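Local coordinates for protein 3-hexulose-6-phosphate isomerase (Methanocaldococcus jannaschii, PDB 1JEO) that catalyses the isomerization between 3-hexulose 6-phosphate and fructose 6-phosphate as a homotetrameric enzyme of the SIS family, at residues D35-A40 with L85-S90; P78-D83 with K103-I108; I130-K135 with E148-F153. All coordinates share one frame; numbering follows the deposited sequence.

Interaction 1: D35-A40 with L85-S90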
loop_
_atom_site.group_PDB
_atom_site.type_symbol
_atom_site.label_atom_id
_atom_site.label_comp_id
_atom_site.label_asym_id
_atom_site.label_seq_id
_atom_site.Cartn_x
_atom_site.Cartn_y
_atom_site.Cartn_z
ATOM N N ASP A 35 -3.595 -10.361 -6.416
ATOM C CA ASP A 35 -4.182 -10.736 -7.708
ATOM C C ASP A 35 -4.264 -9.528 -8.652
ATOM O O ASP A 35 -3.896 -9.628 -9.826
ATOM C CB ASP A 35 -5.571 -11.358 -7.498
ATOM C CG ASP A 35 -6.076 -12.109 -8.720
ATOM O OD1 ASP A 35 -5.306 -12.902 -9.305
ATOM O OD2 ASP A 35 -7.251 -11.907 -9.092
ATOM N N ARG A 36 -4.669 -8.381 -8.098
ATOM C CA ARG A 36 -4.787 -7.121 -8.843
ATOM C C ARG A 36 -3.427 -6.568 -9.269
ATOM O O ARG A 36 -3.317 -5.978 -10.342
ATOM C CB ARG A 36 -5.536 -6.075 -8.017
ATOM C CG ARG A 36 -7.007 -6.372 -7.850
ATOM C CD ARG A 36 -7.626 -5.428 -6.844
ATOM N NE ARG A 36 -8.953 -5.864 -6.418
ATOM C CZ ARG A 36 -10.098 -5.325 -6.829
ATOM N NH1 ARG A 36 -10.104 -4.313 -7.687
ATOM N NH2 ARG A 36 -11.245 -5.804 -6.376
ATOM N N ILE A 37 -2.400 -6.800 -8.442
ATOM C CA ILE A 37 -1.019 -6.364 -8.716
ATOM C C ILE A 37 -0.418 -7.165 -9.888
ATOM O O ILE A 37 0.219 -6.586 -10.776
ATOM C CB ILE A 37 -0.123 -6.456 -7.416
ATOM C CG1 ILE A 37 -0.435 -5.277 -6.481
ATOM C CG2 ILE A 37 1.385 -6.483 -7.747
ATOM C CD1 ILE A 37 0.236 -5.353 -5.105
ATOM N N ILE A 38 -0.684 -8.474 -9.911
ATOM C CA ILE A 38 -0.193 -9.375 -10.964
ATOM C C ILE A 38 -0.929 -9.175 -12.306
ATOM O O ILE A 38 -0.315 -9.258 -13.379
ATOM C CB ILE A 38 -0.249 -10.871 -10.474
ATOM C CG1 ILE A 38 0.753 -11.068 -9.327
ATOM C CG2 ILE A 38 0.070 -11.866 -11.608
ATOM C CD1 ILE A 38 0.600 -12.374 -8.562
ATOM N N LYS A 39 -2.217 -8.841 -12.229
ATOM C CA LYS A 39 -3.046 -8.632 -13.417
ATOM C C LYS A 39 -2.974 -7.237 -14.031
ATOM O O LYS A 39 -3.346 -7.053 -15.193
ATOM C CB LYS A 39 -4.505 -9.001 -13.127
ATOM C CG LYS A 39 -4.755 -10.497 -13.024
ATOM C CD LYS A 39 -6.207 -10.783 -12.700
ATOM C CE LYS A 39 -6.492 -12.274 -12.698
ATOM N NZ LYS A 39 -7.899 -12.552 -12.291
ATOM N N ALA A 40 -2.486 -6.261 -13.265
ATOM C CA ALA A 40 -2.371 -4.882 -13.748
ATOM C C ALA A 40 -1.246 -4.686 -14.758
ATOM O O ALA A 40 -0.240 -5.398 -14.719
ATOM C CB ALA A 40 -2.180 -3.929 -12.585
ATOM N N LEU A 85 -3.734 -0.049 -12.088
ATOM C CA LEU A 85 -4.143 -0.142 -10.690
ATOM C C LEU A 85 -3.614 1.039 -9.873
ATOM O O LEU A 85 -2.469 1.446 -10.041
ATOM C CB LEU A 85 -3.620 -1.456 -10.088
ATOM C CG LEU A 85 -3.747 -1.721 -8.585
ATOM C CD1 LEU A 85 -5.195 -1.898 -8.180
ATOM C CD2 LEU A 85 -2.939 -2.933 -8.223
ATOM N N LEU A 86 -4.469 1.587 -9.014
ATOM C CA LEU A 86 -4.091 2.686 -8.129
ATOM C C LEU A 86 -4.246 2.241 -6.675
ATOM O O LEU A 86 -5.288 1.706 -6.284
ATOM C CB LEU A 86 -4.941 3.944 -8.384
ATOM C CG LEU A 86 -4.711 5.152 -7.461
ATOM C CD1 LEU A 86 -3.346 5.800 -7.687
ATOM C CD2 LEU A 86 -5.811 6.170 -7.657
ATOM N N ILE A 87 -3.184 2.423 -5.897
ATOM C CA ILE A 87 -3.183 2.077 -4.478
ATOM C C ILE A 87 -2.991 3.387 -3.704
ATOM O O ILE A 87 -2.023 4.122 -3.926
ATOM C CB ILE A 87 -2.072 1.032 -4.127
ATOM C CG1 ILE A 87 -2.348 -0.296 -4.851
ATOM C CG2 ILE A 87 -1.998 0.797 -2.607
ATOM C CD1 ILE A 87 -1.209 -1.302 -4.830
ATOM N N LEU A 88 -3.954 3.686 -2.834
ATOM C CA LEU A 88 -3.934 4.897 -2.017
ATOM C C LEU A 88 -3.693 4.563 -0.558
ATOM O O LEU A 88 -4.264 3.611 -0.031
ATOM C CB LEU A 88 -5.245 5.678 -2.176
ATOM C CG LEU A 88 -5.545 6.198 -3.591
ATOM C CD1 LEU A 88 -6.947 6.720 -3.691
ATOM C CD2 LEU A 88 -4.546 7.275 -4.005
ATOM N N ILE A 89 -2.767 5.295 0.059
ATOM C CA ILE A 89 -2.414 5.102 1.467
ATOM C C ILE A 89 -2.710 6.407 2.193
ATOM O O ILE A 89 -2.124 7.447 1.877
ATOM C CB ILE A 89 -0.907 4.685 1.630
ATOM C CG1 ILE A 89 -0.649 3.373 0.878
ATOM C CG2 ILE A 89 -0.545 4.470 3.117
ATOM C CD1 ILE A 89 0.778 3.137 0.516
ATOM N N SER A 90 -3.649 6.348 3.136
ATOM C CA SER A 90 -4.055 7.514 3.919
ATOM C C SER A 90 -4.549 7.122 5.309
ATOM O O SER A 90 -5.367 6.221 5.440
ATOM C CB SER A 90 -5.150 8.288 3.181
ATOM O OG SER A 90 -5.567 9.420 3.924
#
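Leu85 meets Arg36, Ile37 and Ala40 where helix 24-39 packs on strand 85-89, the central strand of the parallel sheet in this alpha-beta-alpha sandwich of the SIS fold. The short axes approach to 9.4 Å with their N-to-C directions 139° apart. Followed outward, Leu85 first sets its CB against Ala40 CB at 3.8 Å, where the chain leaves helical geometry. Its CG stands anti to the backbone N (chi1 172°), and the two methyls branch from there. Leu85 CD1 lies 4.2 Å from Arg36 CB. Arg36 O is 3.7 Å from Leu85 CD2, a van der Waals contact, and Ile37 CG1 touches the same methyl at 3.8 Å, the Ile37 and Leu85 side chains crossing obliquely. Of the Arg36 side chain, it is CB that meets Leu85; the extended chain beyond leads away to a salt bridge with Asp127 and a hydrogen bond to Ser32. No hydrogen bond joins the segments; the side-chain contacts are apolar, with one methyl against the Arg36 carbonyl. Strand 85-89 runs on to Ser90, inferred to bind substrate, whose OG is hydrogen-bonded to a citrate, probably from the crystallisation liquor. Two residues past Leu85, Ile87 CD1 lies 4.3 Å from Ile37 CD1.

Interaction 2: P78-D83 with K103-I108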
loop_
_atom_site.group_PDB
_atom_site.type_symbol
_atom_site.label_atom_id
_atom_site.label_comp_id
_atom_site.label_asym_id
_atom_site.label_seq_id
_atom_site.Cartn_x
_atom_site.Cartn_y
_atom_site.Cartn_z
ATOM N N PRO A 78 3.747 8.281 -15.890
ATOM C CA PRO A 78 2.834 8.465 -17.018
ATOM C C PRO A 78 1.351 8.510 -16.682
ATOM O O PRO A 78 0.959 8.498 -15.511
ATOM C CB PRO A 78 3.148 7.257 -17.892
ATOM C CG PRO A 78 3.372 6.201 -16.912
ATOM C CD PRO A 78 4.200 6.878 -15.843
ATOM N N SER A 79 0.546 8.498 -17.742
ATOM C CA SER A 79 -0.907 8.515 -17.659
ATOM C C SER A 79 -1.472 7.209 -17.129
ATOM O O SER A 79 -0.922 6.131 -17.378
ATOM C CB SER A 79 -1.504 8.780 -19.042
ATOM O OG SER A 79 -0.989 7.865 -19.992
ATOM N N TYR A 80 -2.559 7.336 -16.374
ATOM C CA TYR A 80 -3.281 6.207 -15.799
ATOM C C TYR A 80 -4.241 5.723 -16.887
ATOM O O TYR A 80 -5.032 6.510 -17.416
ATOM C CB TYR A 80 -4.050 6.684 -14.564
ATOM C CG TYR A 80 -4.728 5.603 -13.750
ATOM C CD1 TYR A 80 -3.993 4.797 -12.868
ATOM C CD2 TYR A 80 -6.114 5.383 -13.857
ATOM C CE1 TYR A 80 -4.624 3.788 -12.105
ATOM C CE2 TYR A 80 -6.757 4.377 -13.104
ATOM C CZ TYR A 80 -6.005 3.586 -12.230
ATOM O OH TYR A 80 -6.634 2.622 -11.485
ATOM N N GLU A 81 -4.122 4.447 -17.253
ATOM C CA GLU A 81 -4.964 3.848 -18.291
ATOM C C GLU A 81 -5.955 2.832 -17.710
ATOM O O GLU A 81 -5.878 2.500 -16.524
ATOM C CB GLU A 81 -4.089 3.242 -19.391
ATOM C CG GLU A 81 -3.295 4.297 -20.167
ATOM C CD GLU A 81 -2.361 3.710 -21.203
ATOM O OE1 GLU A 81 -1.394 3.013 -20.819
ATOM O OE2 GLU A 81 -2.584 3.960 -22.407
ATOM N N LYS A 82 -6.893 2.365 -18.540
ATOM C CA LYS A 82 -7.949 1.425 -18.123
ATOM C C LYS A 82 -7.545 0.090 -17.485
ATOM O O LYS A 82 -8.270 -0.426 -16.636
ATOM C CB LYS A 82 -8.953 1.193 -19.267
ATOM C CG LYS A 82 -8.377 0.584 -20.543
ATOM C CD LYS A 82 -9.468 0.355 -21.586
ATOM C CE LYS A 82 -8.938 -0.375 -22.815
ATOM N NZ LYS A 82 -8.512 -1.778 -22.517
ATOM N N ASP A 83 -6.379 -0.433 -17.858
ATOM C CA ASP A 83 -5.892 -1.707 -17.327
ATOM C C ASP A 83 -4.916 -1.542 -16.158
ATOM O O ASP A 83 -4.262 -2.507 -15.745
ATOM C CB ASP A 83 -5.243 -2.535 -18.448
ATOM C CG ASP A 83 -6.237 -2.959 -19.519
ATOM O OD1 ASP A 83 -5.954 -2.728 -20.712
ATOM O OD2 ASP A 83 -7.296 -3.525 -19.168
ATOM N N LYS A 103 -10.649 10.670 -7.475
ATOM C CA LYS A 103 -11.712 11.144 -8.375
ATOM C C LYS A 103 -11.321 11.024 -9.846
ATOM O O LYS A 103 -12.124 10.589 -10.671
ATOM C CB LYS A 103 -12.068 12.606 -8.080
ATOM C CG LYS A 103 -12.930 12.821 -6.854
ATOM C CD LYS A 103 -13.062 14.301 -6.523
ATOM C CE LYS A 103 -13.830 14.512 -5.227
ATOM N NZ LYS A 103 -13.910 15.952 -4.850
ATOM N N LYS A 104 -10.073 11.379 -10.152
ATOM C CA LYS A 104 -9.554 11.324 -11.518
ATOM C C LYS A 104 -9.337 9.902 -12.036
ATOM O O LYS A 104 -9.577 9.625 -13.210
ATOM C CB LYS A 104 -8.287 12.169 -11.649
ATOM C CG LYS A 104 -8.598 13.659 -11.756
ATOM C CD LYS A 104 -7.359 14.466 -12.053
ATOM C CE LYS A 104 -7.689 15.863 -12.526
ATOM N NZ LYS A 104 -8.275 15.898 -13.897
ATOM N N ALA A 105 -8.963 8.997 -11.131
ATOM C CA ALA A 105 -8.748 7.595 -11.471
ATOM C C ALA A 105 -10.080 6.873 -11.651
ATOM O O ALA A 105 -10.204 6.007 -12.515
ATOM C CB ALA A 105 -7.936 6.916 -10.400
ATOM N N LYS A 106 -11.080 7.293 -10.871
ATOM C CA LYS A 106 -12.435 6.733 -10.894
ATOM C C LYS A 106 -13.128 6.924 -12.252
ATOM O O LYS A 106 -13.960 6.105 -12.645
ATOM C CB LYS A 106 -13.265 7.331 -9.739
ATOM C CG LYS A 106 -14.628 6.681 -9.451
ATOM C CD LYS A 106 -14.534 5.216 -9.032
ATOM C CE LYS A 106 -15.927 4.628 -8.867
ATOM N NZ LYS A 106 -15.895 3.171 -8.583
ATOM N N ASN A 107 -12.719 7.964 -12.983
ATOM C CA ASN A 107 -13.257 8.269 -14.311
ATOM C C ASN A 107 -12.664 7.372 -15.401
ATOM O O ASN A 107 -13.214 7.287 -16.504
ATOM C CB ASN A 107 -13.016 9.741 -14.669
ATOM C CG ASN A 107 -13.937 10.687 -13.920
ATOM O OD1 ASN A 107 -13.480 11.574 -13.199
ATOM N ND2 ASN A 107 -15.242 10.512 -14.100
ATOM N N ILE A 108 -11.546 6.711 -15.084
ATOM C CA ILE A 108 -10.859 5.811 -16.017
ATOM C C ILE A 108 -11.261 4.348 -15.754
ATOM O O ILE A 108 -11.594 3.628 -16.699
ATOM C CB ILE A 108 -9.302 5.956 -15.945
ATOM C CG1 ILE A 108 -8.856 7.431 -15.891
ATOM C CG2 ILE A 108 -8.652 5.248 -17.123
ATOM C CD1 ILE A 108 -9.138 8.277 -17.128
#
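The Tyr80 ring has Ala105 CB over one face and Ile108 CB at its edge, in the ring plane. Two neighbouring ring atoms carry the contact: CE2 of Tyr80 lies 3.9 Å from Ala105 CB, and CD2 of Tyr80 lies 3.9 Å from Ile108 CB. The loop between strands 69-71 and 85-89 is thereby packed on the C-terminal part of helix 96-106, at the surface and away from the substrate site. Chi1 of -173° puts CG of Tyr80 anti to the backbone N, the bond from its CA to CB points toward segment 103-108, and Tyr80 and Ile108 slide past each other in opposite directions. The Ile108 CG2 methyl rests on the loop backbone, 3.7 Å from Lys82 N and 3.8 Å from Tyr80 O. Ile108 N is hydrogen-bonded to Ala105 O at 3.0 Å, which holds Ile108 close to Ala105. The Tyr80 hydroxyl is hydrogen-bonded to Asn109, Phe44 meets the ring edge-to-face, and Leu86 also packs on it. An alanine in place of Tyr80 would probably open a gap beside Ala105 and Ile108 and leave the Asn109 carboxamide oxygen without its hydroxyl partner. Lys82 NZ forms a salt bridge with Asp83 OD1, its hydrogen bond weak, while Glu81 pairs with Lys42. Across the segments no hydrogen bond forms; the chemistry implies adhesion by apolar carbon against ring and peptide.

Interaction 3: I130-K135 with E148-F153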
loop_
_atom_site.group_PDB
_atom_site.type_symbol
_atom_site.label_atom_id
_atom_site.label_comp_id
_atom_site.label_asym_id
_atom_site.label_seq_id
_atom_site.Cartn_x
_atom_site.Cartn_y
_atom_site.Cartn_z
ATOM N N ILE A 130 -8.731 -1.787 2.639
ATOM C CA ILE A 130 -7.964 -2.581 3.599
ATOM C C ILE A 130 -7.706 -1.723 4.856
ATOM O O ILE A 130 -6.751 -0.943 4.892
ATOM C CB ILE A 130 -6.615 -3.115 2.990
ATOM C CG1 ILE A 130 -6.883 -3.937 1.718
ATOM C CG2 ILE A 130 -5.869 -3.984 4.028
ATOM C CD1 ILE A 130 -5.637 -4.466 1.003
ATOM N N PRO A 131 -8.583 -1.828 5.885
ATOM C CA PRO A 131 -8.405 -1.048 7.117
ATOM C C PRO A 131 -7.346 -1.659 8.040
ATOM O O PRO A 131 -7.290 -2.877 8.208
ATOM C CB PRO A 131 -9.788 -1.123 7.784
ATOM C CG PRO A 131 -10.720 -1.579 6.691
ATOM C CD PRO A 131 -9.872 -2.544 5.934
ATOM N N LEU A 132 -6.457 -0.814 8.561
ATOM C CA LEU A 132 -5.423 -1.244 9.497
ATOM C C LEU A 132 -5.710 -0.450 10.768
ATOM O O LEU A 132 -5.141 0.624 11.006
ATOM C CB LEU A 132 -4.005 -0.977 8.952
ATOM C CG LEU A 132 -3.542 -1.724 7.691
ATOM C CD1 LEU A 132 -2.193 -1.216 7.269
ATOM C CD2 LEU A 132 -3.489 -3.227 7.909
ATOM N N GLU A 133 -6.677 -0.964 11.528
ATOM C CA GLU A 133 -7.143 -0.359 12.778
ATOM C C GLU A 133 -6.175 -0.615 13.926
ATOM O O GLU A 133 -6.244 -1.632 14.625
ATOM C CB GLU A 133 -8.554 -0.860 13.102
ATOM C CG GLU A 133 -9.575 -0.494 12.029
ATOM C CD GLU A 133 -10.838 -1.329 12.101
ATOM O OE1 GLU A 133 -10.786 -2.522 11.727
ATOM O OE2 GLU A 133 -11.882 -0.787 12.523
ATOM N N VAL A 134 -5.246 0.325 14.071
ATOM C CA VAL A 134 -4.202 0.281 15.086
ATOM C C VAL A 134 -4.480 1.156 16.302
ATOM O O VAL A 134 -5.294 2.080 16.242
ATOM C CB VAL A 134 -2.839 0.675 14.481
ATOM C CG1 VAL A 134 -2.376 -0.405 13.528
ATOM C CG2 VAL A 134 -2.933 2.016 13.768
ATOM N N LYS A 135 -3.752 0.878 17.381
ATOM C CA LYS A 135 -3.874 1.613 18.634
ATOM C C LYS A 135 -2.967 2.850 18.612
ATOM O O LYS A 135 -1.787 2.765 18.254
ATOM C CB LYS A 135 -3.505 0.701 19.813
ATOM C CG LYS A 135 -4.201 1.024 21.134
ATOM C CD LYS A 135 -5.664 0.590 21.126
ATOM C CE LYS A 135 -6.349 0.917 22.444
ATOM N NZ LYS A 135 -7.778 0.496 22.442
ATOM N N GLU A 148 3.703 2.974 10.512
ATOM C CA GLU A 148 4.623 1.903 10.922
ATOM C C GLU A 148 4.073 0.531 10.525
ATOM O O GLU A 148 4.782 -0.283 9.923
ATOM C CB GLU A 148 4.824 1.908 12.437
ATOM C CG GLU A 148 5.541 3.119 13.007
ATOM C CD GLU A 148 5.474 3.182 14.532
ATOM O OE1 GLU A 148 4.741 2.377 15.151
ATOM O OE2 GLU A 148 6.151 4.053 15.116
ATOM N N THR A 149 2.793 0.313 10.835
ATOM C CA THR A 149 2.092 -0.941 10.549
ATOM C C THR A 149 1.878 -1.138 9.049
ATOM O O THR A 149 1.991 -2.261 8.560
ATOM C CB THR A 149 0.746 -1.000 11.307
ATOM O OG1 THR A 149 0.981 -0.712 12.693
ATOM C CG2 THR A 149 0.102 -2.378 11.204
ATOM N N ALA A 150 1.611 -0.038 8.335
ATOM C CA ALA A 150 1.403 -0.062 6.885
ATOM C C ALA A 150 2.681 -0.446 6.155
ATOM O O ALA A 150 2.623 -1.224 5.215
ATOM C CB ALA A 150 0.871 1.285 6.374
ATOM N N LEU A 151 3.830 0.047 6.630
ATOM C CA LEU A 151 5.132 -0.287 6.027
ATOM C C LEU A 151 5.390 -1.781 6.183
ATOM O O LEU A 151 5.743 -2.455 5.212
ATOM C CB LEU A 151 6.288 0.498 6.673
ATOM C CG LEU A 151 7.723 0.212 6.179
ATOM C CD1 LEU A 151 7.879 0.577 4.705
ATOM C CD2 LEU A 151 8.744 0.971 7.022
ATOM N N ILE A 152 5.144 -2.291 7.392
ATOM C CA ILE A 152 5.333 -3.710 7.695
ATOM C C ILE A 152 4.372 -4.579 6.872
ATOM O O ILE A 152 4.812 -5.552 6.266
ATOM C CB ILE A 152 5.272 -3.972 9.230
ATOM C CG1 ILE A 152 6.493 -3.305 9.876
ATOM C CG2 ILE A 152 5.280 -5.482 9.543
ATOM C CD1 ILE A 152 6.470 -3.185 11.383
ATOM N N PHE A 153 3.112 -4.144 6.748
ATOM C CA PHE A 153 2.091 -4.853 5.958
ATOM C C PHE A 153 2.517 -4.928 4.488
ATOM O O PHE A 153 2.456 -5.995 3.874
ATOM C CB PHE A 153 0.718 -4.149 6.071
ATOM C CG PHE A 153 -0.348 -4.697 5.137
ATOM C CD1 PHE A 153 -0.864 -6.002 5.313
ATOM C CD2 PHE A 153 -0.808 -3.925 4.049
ATOM C CE1 PHE A 153 -1.821 -6.532 4.412
ATOM C CE2 PHE A 153 -1.767 -4.441 3.136
ATOM C CZ PHE A 153 -2.275 -5.748 3.317
#
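Thr149 OG1 is hydrogen-bonded to the carbonyl oxygen of Thr145, one turn back in helix 144-164, and is also touched by a methyl of Val134: CG1 of Val134 lies 3.5 Å from Thr149 OG1. Chi1 of Thr149 (-51°) sets the hydroxyl anti to the carbonyl carbon, beside the backbone N, a position suited to that bond within the helix. CG1 of Val134 is also 3.9 Å from both CB and CG2 of Thr149, so it rests against the whole branch point while the two side chains slide past each other in opposite directions. Leu132 then reaches the helix backbone itself. Its CD1 lies 3.8 Å from Ala150 CA, closer than the 4.1 Å from the same methyl to Ala150 CB, and 4.3 Å from Phe153 CB. The small alanine thus lets the leucine tip press close to the helix surface. At the strand end of segment 130-135, Ile130 CG2 approaches Phe153 CZ at 4.1 Å, and these side chains cross at about a right angle. Ala150 lies about 6 Å, side chain to side chain, from Glu147, the inferred proton acceptor, so the contact borders the probable active site. Strand 128-130 is outermost in this chain's sheet, with Ile130 bonded through its backbone to Ala114 and Val116; Leu17 covers Leu132, Thr149 and Phe153, while Leu33 of helix 24-39 packs on both Ile130 and Phe153.

From the N terminus, helix 24-39 is the first element used: interaction 1 joins its end to strand 85-89, closing a loop that contains strands 43-46 and 69-71 and helix 49-64. Interaction 2 opens inside that loop, at 78-83, and closes beyond it at 103-108, so the two cross along the chain. They also touch in space: Leu86 CD2 is 3.5 Å from Ala105 CB, and helices 24-39 and 96-106 thereby sandwich one strand. Interaction 3 follows in series, a short closure from strand 128-130, outermost within this chain, to helix 144-164. Its centre lies about 17 Å from that of interaction 1 and about 26 Å from that of interaction 2, across the chain's centre from the latter.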